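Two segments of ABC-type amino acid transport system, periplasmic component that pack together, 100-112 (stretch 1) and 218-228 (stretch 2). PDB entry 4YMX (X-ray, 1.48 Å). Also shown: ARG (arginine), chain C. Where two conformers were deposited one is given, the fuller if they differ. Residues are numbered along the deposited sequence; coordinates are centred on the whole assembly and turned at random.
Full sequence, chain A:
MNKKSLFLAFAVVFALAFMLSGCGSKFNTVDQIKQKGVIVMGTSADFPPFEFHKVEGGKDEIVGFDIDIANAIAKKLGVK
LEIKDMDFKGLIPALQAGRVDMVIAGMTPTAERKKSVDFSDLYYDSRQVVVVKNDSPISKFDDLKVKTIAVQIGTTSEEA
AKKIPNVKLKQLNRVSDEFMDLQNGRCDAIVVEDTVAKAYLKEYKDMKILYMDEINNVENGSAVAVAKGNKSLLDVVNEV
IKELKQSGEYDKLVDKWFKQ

Stretch 1, residues 100-112: VDMVIAGMTPTAE
Stretch 2, residues 218-228: VENGSAVAVAK

Residues 100-112 and 218-228 run antiparallel and bury 698 Å² between them, both sides summed, with Glu219, Ala225 and Ala223 covered most. The register pairs Met102 with Val226 (CA-CA 4.6 Å), Val103 with Ala225 (CA-CA 5.0 Å), Ile104 with Val224 (CA-CA 5.1 Å) and Thr108 with Ser222 (CA-CA 4.6 Å).

Ala225 makes the hydrogen-bonded pair of the sheet. It faces Val103 in antiparallel fashion, with Val103 N donating to Ala225 O at 2.8 Å (163°) and Ala225 N to Val103 O at 3.0 Å (166°). Both backbones are extended (phi/psi -123/128 at Val103, -105/138 at Ala225), and both side chains lie on the same face, Val103 CB to Ala225 CB 4.2 Å. Met107 (chi1 t, chi2 t, chi3 m) brings SD to 4.2 Å from Ala225 CB. On the other face Met102 (chi1 p, chi2 and chi3 t) places CB 4.1 Å from CG1 of Val226 (m) and 4.2 Å from CG1 of Val224 (t), while the end of its side chain leads away. Ile104 (m, t) sets CD1 3.9 Å from Val224 CG2. All of these residues are buried, and their apolar side chains pack on one another while the backbone N and O atoms of Val103 and Ala225 pair with each other. At the margin, water 1 links the backbones, donating to Asp101 O (2.7 Å) and accepting from Ala227 N (2.9 Å).

Beyond Ile104 the first stretch bulges. Ala105 (-158/45) and Gly106 (51/40, a positive phi that favours glycine) lead away from the direct ladder, and water 2 fills the gap: it accepts from Ala105 N and Met107 N, both 2.9 Å, and donates to Ala223 O at 2.7 Å. The next backbone hydrogen bond runs from Ala223 N to Met107 O (2.8 Å, 156°). Ala223 CB rests 3.9 Å from Pro109 CG, a small group against a C-gamma endo ring.

The bulge also presents stretch 1 to the bound arginine, as fits an amino acid transport component: ARG NE donates to Ala105 O (2.9 Å), ARG N to Gly106 O (2.8 Å) and to Thr108 OG1 (3.2 Å), and Thr108 N to ARG O (2.9 Å, 172°). Thr108 (m) serves both partners, since its OG1 donates to Gly221 O at 2.8 Å; water 4 donates to Thr108 OG1 (2.8 Å) and Glu219 O (2.7 Å). Gly221 adopts 96/163, where a CB would be jammed against the preceding carbonyl O.

Glu219 (-63/143; chi1 m, chi2 t, chi3 114°) closes the contact. Its CB points toward stretch 1, and its long acidic side chain suits the start of the weakly bonded helix, where OE1 accepts from Ala111 N (2.9 Å, 161°) and OE2 lies 3.3 Å from Thr110 CB. Water 5 extends this link, donating to Glu219 OE2 (2.7 Å) and accepting from Glu112 N (3.1 Å). Thr110 (p) is the N-cap, its side chain capping a backbone N just past the stretch.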

ATOM      1  N   VAL A 100      -6.650  16.512  -1.966  1.00  8.70           N
ATOM      2  CA  VAL A 100      -7.546  15.352  -1.920  1.00  7.81           C
ATOM      3  C   VAL A 100      -8.275  15.409  -0.582  1.00  8.84           C
ATOM      4  O   VAL A 100      -7.806  16.071   0.351  1.00  9.57           O
ATOM      5  CB  VAL A 100      -6.805  13.984  -2.057  1.00  6.16           C
ATOM      6  CG1 VAL A 100      -6.032  13.899  -3.358  1.00  7.66           C
ATOM      7  CG2 VAL A 100      -5.890  13.742  -0.872  1.00  7.55           C
ATOM      8  N   ASP A 101      -9.415  14.728  -0.490  1.00  6.40           N
ATOM      9  CA  ASP A 101     -10.201  14.688   0.743  1.00  7.79           C
ATOM     10  C   ASP A 101      -9.855  13.496   1.635  1.00  7.40           C
ATOM     11  O   ASP A 101     -10.018  13.549   2.851  1.00  7.18           O
ATOM     12  CB  ASP A 101     -11.694  14.627   0.417  1.00  8.77           C
ATOM     13  CG  ASP A 101     -12.156  15.786  -0.433  1.00 11.53           C
ATOM     14  OD1 ASP A 101     -11.811  16.939  -0.099  1.00 16.92           O
ATOM     15  OD2 ASP A 101     -12.863  15.545  -1.433  1.00 11.94           O
ATOM     16  N   MET A 102      -9.402  12.410   1.021  1.00  7.16           N
ATOM     17  CA  MET A 102      -9.015  11.226   1.762  1.00  4.60           C
ATOM     18  C   MET A 102      -7.968  10.472   0.971  1.00  4.75           C
ATOM     19  O   MET A 102      -7.851  10.645  -0.249  1.00  7.55           O
ATOM     20  CB  MET A 102     -10.219  10.318   2.065  1.00  4.98           C
ATOM     21  CG  MET A 102     -10.850   9.681   0.837  1.00  7.16           C
ATOM     22  SD  MET A 102     -12.251   8.650   1.298  1.00  8.20           S
ATOM     23  CE  MET A 102     -12.890   8.201  -0.314  1.00  9.15           C
ATOM     24  N   VAL A 103      -7.200   9.657   1.682  1.00  5.36           N
ATOM     25  CA  VAL A 103      -6.220   8.789   1.054  1.00  5.17           C
ATOM     26  C   VAL A 103      -6.528   7.353   1.442  1.00  5.77           C
ATOM     27  O   VAL A 103      -6.694   7.034   2.622  1.00  5.97           O
ATOM     28  CB  VAL A 103      -4.780   9.145   1.481  1.00  5.23           C
ATOM     29  CG1 VAL A 103      -3.808   8.028   1.102  1.00  6.44           C
ATOM     30  CG2 VAL A 103      -4.352  10.481   0.877  1.00  5.92           C
ATOM     31  N   ILE A 104      -6.637   6.490   0.438  1.00  4.66           N
ATOM     32  CA  ILE A 104      -6.723   5.058   0.669  1.00  4.61           C
ATOM     33  C   ILE A 104      -5.655   4.444  -0.222  1.00  5.12           C
ATOM     34  O   ILE A 104      -5.746   4.516  -1.442  1.00  4.90           O
ATOM     35  CB  ILE A 104      -8.112   4.484   0.340  1.00  5.01           C
ATOM     36  CG1 ILE A 104      -9.220   5.426   0.831  1.00  5.76           C
ATOM     37  CG2 ILE A 104      -8.259   3.123   0.991  1.00  6.10           C
ATOM     38  CD1 ILE A 104     -10.628   4.820   0.750  1.00  6.99           C
ATOM     39  N   ALA A 105      -4.618   3.884   0.392  1.00  4.63           N
ATOM     40  CA  ALA A 105      -3.460   3.413  -0.363  1.00  4.39           C
ATOM     41  C   ALA A 105      -2.663   2.370   0.412  1.00  4.43           C
ATOM     42  O   ALA A 105      -1.430   2.438   0.491  1.00  4.91           O
ATOM     43  CB  ALA A 105      -2.556   4.599  -0.730  1.00  6.02           C
ATOM     44  N   GLY A 106      -3.366   1.416   1.013  1.00  4.15           N
ATOM     45  CA  GLY A 106      -2.726   0.432   1.868  1.00  5.41           C
ATOM     46  C   GLY A 106      -1.839   1.103   2.904  1.00  3.38           C
ATOM     47  O   GLY A 106      -0.730   0.640   3.204  1.00  6.28           O
ATOM     48  N   MET A 107      -2.325   2.220   3.446  1.00  4.27           N
ATOM     49  CA  MET A 107      -1.491   3.108   4.238  1.00  4.51           C
ATOM     50  C   MET A 107      -1.561   2.798   5.725  1.00  6.63           C
ATOM     51  O   MET A 107      -2.640   2.751   6.323  1.00  6.51           O
ATOM     52  CB  MET A 107      -1.876   4.562   3.985  1.00  6.24           C
ATOM     53  CG  MET A 107      -1.048   5.523   4.820  1.00  5.44           C
ATOM     54  SD  MET A 107      -1.384   7.264   4.518  1.00  7.31           S
ATOM     55  CE  MET A 107      -0.578   7.484   2.927  1.00  8.35           C
ATOM     56  N   THR A 108      -0.393   2.604   6.324  1.00  4.35           N
ATOM     57  CA  THR A 108      -0.314   2.227   7.729  1.00  5.52           C
ATOM     58  C   THR A 108      -0.482   3.442   8.642  1.00  7.99           C
ATOM     59  O   THR A 108       0.164   4.464   8.437  1.00  8.56           O
ATOM     60  CB  THR A 108       1.013   1.523   8.020  1.00  4.29           C
ATOM     61  OG1 THR A 108       1.113   0.357   7.192  1.00  6.95           O
ATOM     62  CG2 THR A 108       1.104   1.108   9.486  1.00  6.44           C
ATOM     63  N   PRO A 109      -1.364   3.341   9.651  1.00  5.17           N
ATOM     64  CA  PRO A 109      -1.556   4.489  10.543  1.00  6.30           C
ATOM     65  C   PRO A 109      -0.468   4.584  11.609  1.00  9.64           C
ATOM     66  O   PRO A 109      -0.726   4.301  12.781  1.00 12.77           O
ATOM     67  CB  PRO A 109      -2.915   4.200  11.193  1.00 10.46           C
ATOM     68  CG  PRO A 109      -3.026   2.716  11.186  1.00  9.20           C
ATOM     69  CD  PRO A 109      -2.358   2.281   9.895  1.00  3.81           C
ATOM     70  N   THR A 110       0.727   5.010  11.213  1.00  8.23           N
ATOM     71  CA  THR A 110       1.859   5.087  12.135  1.00  9.00           C
ATOM     72  C   THR A 110       1.712   6.245  13.107  1.00  9.76           C
ATOM     73  O   THR A 110       1.047   7.238  12.806  1.00  9.67           O
ATOM     74  CB  THR A 110       3.196   5.246  11.379  1.00  9.77           C
ATOM     75  OG1 THR A 110       3.239   6.531  10.741  1.00 10.68           O
ATOM     76  CG2 THR A 110       3.345   4.171  10.330  1.00  9.64           C
ATOM     77  N   ALA A 111       2.328   6.115  14.277  1.00 11.24           N
ATOM     78  CA  ALA A 111       2.315   7.191  15.258  1.00 11.76           C
ATOM     79  C   ALA A 111       2.846   8.488  14.645  1.00 14.34           C
ATOM     80  O   ALA A 111       2.305   9.575  14.887  1.00 13.30           O
ATOM     81  CB  ALA A 111       3.134   6.801  16.481  1.00 14.37           C
ATOM     82  N   GLU A 112       3.895   8.371  13.839  1.00 12.53           N
ATOM     83  CA  GLU A 112       4.477   9.534  13.181  1.00 12.78           C
ATOM     84  C   GLU A 112       3.469  10.234  12.268  1.00 13.60           C
ATOM     85  O   GLU A 112       3.305  11.457  12.322  1.00 11.60           O
ATOM     86  CB  GLU A 112       5.718   9.126  12.384  1.00 16.15           C
ATOM     87  CG  GLU A 112       6.356  10.253  11.589  1.00 20.95           C
ATOM     88  CD  GLU A 112       7.031  11.300  12.466  1.00 31.65           C
ATOM     89  OE1 GLU A 112       7.438  12.346  11.919  1.00 37.66           O
ATOM     90  OE2 GLU A 112       7.172  11.081  13.689  1.00 26.15           O
ATOM     91  N   VAL A 218       7.926  -3.279  12.125  1.00  9.03           N
ATOM     92  CA  VAL A 218       7.392  -1.933  11.939  1.00  9.82           C
ATOM     93  C   VAL A 218       5.902  -1.996  12.219  1.00  7.93           C
ATOM     94  O   VAL A 218       5.342  -3.087  12.367  1.00  9.34           O
ATOM     95  CB  VAL A 218       7.618  -1.414  10.502  1.00  7.84           C
ATOM     96  CG1 VAL A 218       9.085  -1.130  10.269  1.00 10.38           C
ATOM     97  CG2 VAL A 218       7.088  -2.431   9.484  1.00  9.95           C
ATOM     98  N   GLU A 219       5.261  -0.837  12.298  1.00  8.92           N
ATOM     99  CA  GLU A 219       3.814  -0.784  12.461  1.00  9.84           C
ATOM    100  C   GLU A 219       3.140  -1.413  11.239  1.00  9.56           C
ATOM    101  O   GLU A 219       3.628  -1.277  10.109  1.00  8.97           O
ATOM    102  CB  GLU A 219       3.349   0.662  12.699  1.00 10.20           C
ATOM    103  CG  GLU A 219       3.813   1.218  14.051  1.00  9.70           C
ATOM    104  CD  GLU A 219       3.945   2.728  14.094  1.00 14.65           C
ATOM    105  OE1 GLU A 219       3.165   3.372  14.835  1.00 15.47           O
ATOM    106  OE2 GLU A 219       4.843   3.273  13.416  1.00 13.70           O
ATOM    107  N   ASN A 220       2.042  -2.127  11.475  1.00  8.77           N
ATOM    108  CA  ASN A 220       1.363  -2.872  10.422  1.00  6.50           C
ATOM    109  C   ASN A 220      -0.081  -2.426  10.247  1.00  8.63           C
ATOM    110  O   ASN A 220      -0.615  -1.659  11.056  1.00 11.77           O
ATOM    111  CB  ASN A 220       1.391  -4.384  10.703  1.00  8.73           C
ATOM    112  CG  ASN A 220       2.786  -4.907  11.033  1.00 13.54           C
ATOM    113  OD1 ASN A 220       3.044  -5.329  12.168  1.00 17.30           O
ATOM    114  ND2 ASN A 220       3.688  -4.894  10.046  1.00 12.20           N
ATOM    115  N   GLY A 221      -0.704  -2.911   9.181  1.00  7.82           N
ATOM    116  CA  GLY A 221      -2.109  -2.649   8.938  1.00  7.47           C
ATOM    117  C   GLY A 221      -2.336  -1.473   8.013  1.00  6.27           C
ATOM    118  O   GLY A 221      -1.442  -0.654   7.795  1.00  7.83           O
ATOM    119  N   SER A 222      -3.545  -1.395   7.465  1.00  7.15           N
ATOM    120  CA  SER A 222      -3.936  -0.296   6.587  1.00  6.00           C
ATOM    121  C   SER A 222      -5.190   0.413   7.096  1.00  6.33           C
ATOM    122  O   SER A 222      -6.096  -0.218   7.644  1.00  6.50           O
ATOM    123  CB  SER A 222      -4.171  -0.807   5.173  1.00  9.37           C
ATOM    124  OG  SER A 222      -2.986  -1.405   4.682  1.00  8.54           O
ATOM    125  N   ALA A 223      -5.219   1.731   6.933  1.00  5.50           N
ATOM    126  CA  ALA A 223      -6.344   2.557   7.366  1.00  6.43           C
ATOM    127  C   ALA A 223      -6.537   3.700   6.387  1.00  5.71           C
ATOM    128  O   ALA A 223      -5.636   4.008   5.611  1.00  5.80           O
ATOM    129  CB  ALA A 223      -6.108   3.090   8.775  1.00  7.10           C
ATOM    130  N   VAL A 224      -7.710   4.328   6.427  1.00  5.23           N
ATOM    131  CA  VAL A 224      -7.995   5.487   5.586  1.00  6.78           C
ATOM    132  C   VAL A 224      -7.480   6.738   6.281  1.00  6.39           C
ATOM    133  O   VAL A 224      -7.659   6.899   7.489  1.00  7.82           O
ATOM    134  CB  VAL A 224      -9.508   5.633   5.323  1.00  4.64           C
ATOM    135  CG1 VAL A 224      -9.801   6.901   4.540  1.00  6.27           C
ATOM    136  CG2 VAL A 224     -10.032   4.418   4.575  1.00  5.10           C
ATOM    137  N   ALA A 225      -6.820   7.612   5.525  1.00  4.82           N
ATOM    138  CA  ALA A 225      -6.374   8.894   6.070  1.00  6.73           C
ATOM    139  C   ALA A 225      -7.237  10.051   5.597  1.00  4.04           C
ATOM    140  O   ALA A 225      -7.675  10.107   4.435  1.00  6.13           O
ATOM    141  CB  ALA A 225      -4.916   9.166   5.721  1.00  5.90           C
ATOM    142  N   VAL A 226      -7.547  10.951   6.530  0.91  5.93           N
ATOM    143  CA  VAL A 226      -8.203  12.217   6.208  0.91  8.91           C
ATOM    144  C   VAL A 226      -7.402  13.352   6.818  0.91  8.18           C
ATOM    145  O   VAL A 226      -6.537  13.131   7.670  0.91  8.12           O
ATOM    146  CB  VAL A 226      -9.683  12.295   6.696  0.91 10.64           C
ATOM    147  CG1 VAL A 226     -10.522  11.180   6.076  0.91  9.41           C
ATOM    148  CG2 VAL A 226      -9.763  12.264   8.226  0.91  9.68           C
ATOM    149  N   ALA A 227      -7.689  14.576   6.390  1.00  8.78           N
ATOM    150  CA  ALA A 227      -6.981  15.732   6.921  1.00  9.75           C
ATOM    151  C   ALA A 227      -7.207  15.867   8.424  1.00 10.68           C
ATOM    152  O   ALA A 227      -8.269  15.507   8.947  1.00  9.61           O
ATOM    153  CB  ALA A 227      -7.414  16.992   6.216  1.00 10.13           C
ATOM    154  N   LYS A 228      -6.195  16.380   9.110  0.53 11.22           N
ATOM    155  CA  LYS A 228      -6.274  16.615  10.544  0.53 13.02           C
ATOM    156  C   LYS A 228      -7.502  17.453  10.892  0.53 13.04           C
ATOM    157  O   LYS A 228      -7.689  18.550  10.366  0.53 15.01           O
ATOM    158  CB  LYS A 228      -5.013  17.329  11.022  0.53 17.61           C
ATOM    159  CG  LYS A 228      -4.983  17.586  12.516  0.53 21.17           C
ATOM    160  CD  LYS A 228      -4.922  16.289  13.306  0.53 23.61           C
ATOM    161  CE  LYS A 228      -3.562  15.620  13.207  0.53 25.10           C
ATOM    162  NZ  LYS A 228      -3.310  14.765  14.401  0.53 27.76           N
TER
HETATM  163  N   ARG C 301       1.866   0.075   4.065  1.00  6.13           N
HETATM  164  CA  ARG C 301       3.085   0.832   3.677  1.00  5.86           C
HETATM  165  C   ARG C 301       3.036   2.247   4.225  1.00 10.50           C
HETATM  166  O   ARG C 301       2.018   2.675   4.766  1.00  8.21           O
HETATM  167  CB  ARG C 301       3.227   0.867   2.155  1.00  6.19           C
HETATM  168  CG  ARG C 301       2.007   1.408   1.434  1.00  4.93           C
HETATM  169  CD  ARG C 301       2.298   1.679  -0.033  1.00  3.73           C
HETATM  170  NE  ARG C 301       1.066   1.878  -0.783  1.00  3.96           N
HETATM  171  CZ  ARG C 301       1.011   2.129  -2.086  1.00  5.34           C
HETATM  172  NH1 ARG C 301       2.116   2.222  -2.805  1.00  4.97           N
HETATM  173  NH2 ARG C 301      -0.163   2.293  -2.665  1.00  4.71           N
HETATM  174  OXT ARG C 301       4.017   2.984   4.138  1.00  7.58           O
HETATM  175  O   HOH W   1      -9.716  15.568   4.543  1.00  8.96           O
HETATM  176  O   HOH W   2      -5.089   3.095   3.146  1.00  5.97           O
HETATM  177  O   HOH W   3      -0.178  -1.775   5.333  1.00  9.73           O
HETATM  178  O   HOH W   4       3.322  -1.269   7.475  1.00  8.70           O
HETATM  179  O   HOH W   5       5.625   5.819  13.761  1.00 13.95           O